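Putative metal-sulfur cluster biosynthesis proteins YuaD (Bacillus subtilis, PDB 1ORU) is of unknown function but may bind molybdenum and pyridoxal phosphate through a MOSC domain. Local coordinates at residues P104-L109 / R161-I166. Residues are numbered along the deposited sequence; the frame is centred on the assembly and turned at random. Where two conformers were deposited one is given.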
# COMPACT_ATOMS: atom_id res chain seq x y z
N PRO A 104 -2.00 -6.66 20.42
CA PRO A 104 -0.62 -6.90 20.88
C PRO A 104 0.40 -7.19 19.78
O PRO A 104 1.61 -7.13 20.01
CB PRO A 104 -0.78 -8.05 21.87
CG PRO A 104 -1.97 -8.79 21.35
CD PRO A 104 -2.91 -7.67 20.97
N ASP A 105 -0.09 -7.51 18.58
CA ASP A 105 0.79 -7.79 17.45
C ASP A 105 0.45 -6.91 16.26
O ASP A 105 0.58 -7.32 15.11
CB ASP A 105 0.69 -9.27 17.05
CG ASP A 105 1.33 -10.19 18.06
OD1 ASP A 105 2.54 -10.05 18.32
OD2 ASP A 105 0.62 -11.07 18.59
N LEU A 106 0.03 -5.68 16.56
CA LEU A 106 -0.34 -4.71 15.54
C LEU A 106 0.68 -4.54 14.43
O LEU A 106 0.33 -4.47 13.25
CB LEU A 106 -0.58 -3.34 16.18
CG LEU A 106 -0.76 -2.17 15.20
CD1 LEU A 106 -2.09 -2.33 14.46
CD2 LEU A 106 -0.72 -0.86 15.97
N THR A 107 1.95 -4.44 14.81
CA THR A 107 3.00 -4.22 13.84
C THR A 107 3.05 -5.29 12.75
O THR A 107 3.53 -5.04 11.64
CB THR A 107 4.37 -4.11 14.55
OG1 THR A 107 4.30 -3.04 15.51
CG2 THR A 107 5.48 -3.81 13.56
N SER A 108 2.53 -6.48 13.04
CA SER A 108 2.53 -7.56 12.06
C SER A 108 1.35 -7.52 11.09
O SER A 108 1.30 -8.31 10.15
CB SER A 108 2.54 -8.93 12.75
OG SER A 108 3.75 -9.12 13.46
N LEU A 109 0.40 -6.62 11.32
CA LEU A 109 -0.76 -6.53 10.43
C LEU A 109 -0.27 -6.32 9.00
O LEU A 109 0.40 -5.33 8.69
CB LEU A 109 -1.67 -5.37 10.85
CG LEU A 109 -3.01 -5.27 10.12
CD1 LEU A 109 -3.89 -6.47 10.48
CD2 LEU A 109 -3.71 -3.98 10.52
N ARG A 161 6.82 -1.11 16.61
CA ARG A 161 6.64 0.33 16.63
C ARG A 161 5.36 0.78 15.93
O ARG A 161 5.12 1.98 15.77
CB ARG A 161 7.86 1.02 16.01
CG ARG A 161 7.93 2.53 16.25
CD ARG A 161 8.00 3.27 14.93
NE ARG A 161 8.03 4.72 15.08
CZ ARG A 161 7.01 5.47 15.48
NH1 ARG A 161 5.83 4.92 15.78
NH2 ARG A 161 7.15 6.79 15.53
N GLY A 162 4.53 -0.17 15.51
CA GLY A 162 3.28 0.19 14.86
C GLY A 162 3.30 0.20 13.34
O GLY A 162 4.27 -0.22 12.71
N ILE A 163 2.22 0.71 12.76
CA ILE A 163 2.06 0.76 11.31
C ILE A 163 1.63 2.14 10.81
O ILE A 163 1.30 3.03 11.60
CB ILE A 163 0.98 -0.24 10.85
CG1 ILE A 163 -0.38 0.16 11.46
CG2 ILE A 163 1.36 -1.65 11.30
CD1 ILE A 163 -1.55 -0.77 11.11
N VAL A 164 1.66 2.30 9.49
CA VAL A 164 1.21 3.53 8.85
C VAL A 164 0.10 3.12 7.89
O VAL A 164 0.11 2.00 7.37
CB VAL A 164 2.33 4.25 8.08
CG1 VAL A 164 3.24 4.98 9.07
CG2 VAL A 164 3.13 3.26 7.26
N CYS A 165 -0.85 4.02 7.66
CA CYS A 165 -1.98 3.76 6.78
C CYS A 165 -2.35 4.93 5.89
O CYS A 165 -1.96 6.07 6.13
CB CYS A 165 -3.24 3.43 7.61
SG CYS A 165 -3.15 2.04 8.74
N ILE A 166 -3.14 4.62 4.86
CA ILE A 166 -3.68 5.61 3.94
C ILE A 166 -5.16 5.63 4.29
O ILE A 166 -5.70 4.61 4.74
CB ILE A 166 -3.52 5.15 2.47
CG1 ILE A 166 -2.11 5.44 1.98
CG2 ILE A 166 -4.58 5.80 1.59
CD1 ILE A 166 -1.81 4.81 0.62
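T107 is rotated so that OG1 lies anti to its own carbonyl carbon (chi1 -58°), while I163 adopts the crowded position in which CG1 sits between backbone N and carbonyl carbon (chi1 63°). The first rotation carries the hydroxyl to the backbone N-H of G162, and G162 N donates to T107 OG1 over 2.9 Å at a moderately bent 150°. The same oxygen is hydrogen-bonded to E76 OE1, so this buried hydroxyl links the loop to G162 at the entry of strand 163-169 and to helix 74-84 together; threonine suits the place because its methyl can lie against the chain, where T107 CG2 is 3.9 Å from G162 O. G162 has a positive phi, and at its backbone angles a CB would press on the preceding carbonyl, which favours glycine just where the chain enters the strand. Residues 106-108 form a short 3-10 turn, with L109 N bonded to L106 O, in the loop between strands 98-101 and 114-116. This loop packs its leucines against the curled mixed sheet of the MOSC domain, in which strand 163-169 runs antiparallel to both 69-73 and 122-128. The end of the I163 side chain comes near the loop by two branches. I163 CG2 packs against the backbone of the turn, 3.6 Å from L106 O and 4.0 Å from T107 CA, while the extended CG1 arm brings CD1 up against two leucine side chains. L106 crosses that arm at about a right angle, its CD1 lying 3.7 Å from I163 CD1; L109 meets the same methyl obliquely through CD2, at 3.9 Å. Both leucines hold CG anti to the backbone N, and their side chains also touch strands 69-73 (L106) and 178-184 (L109).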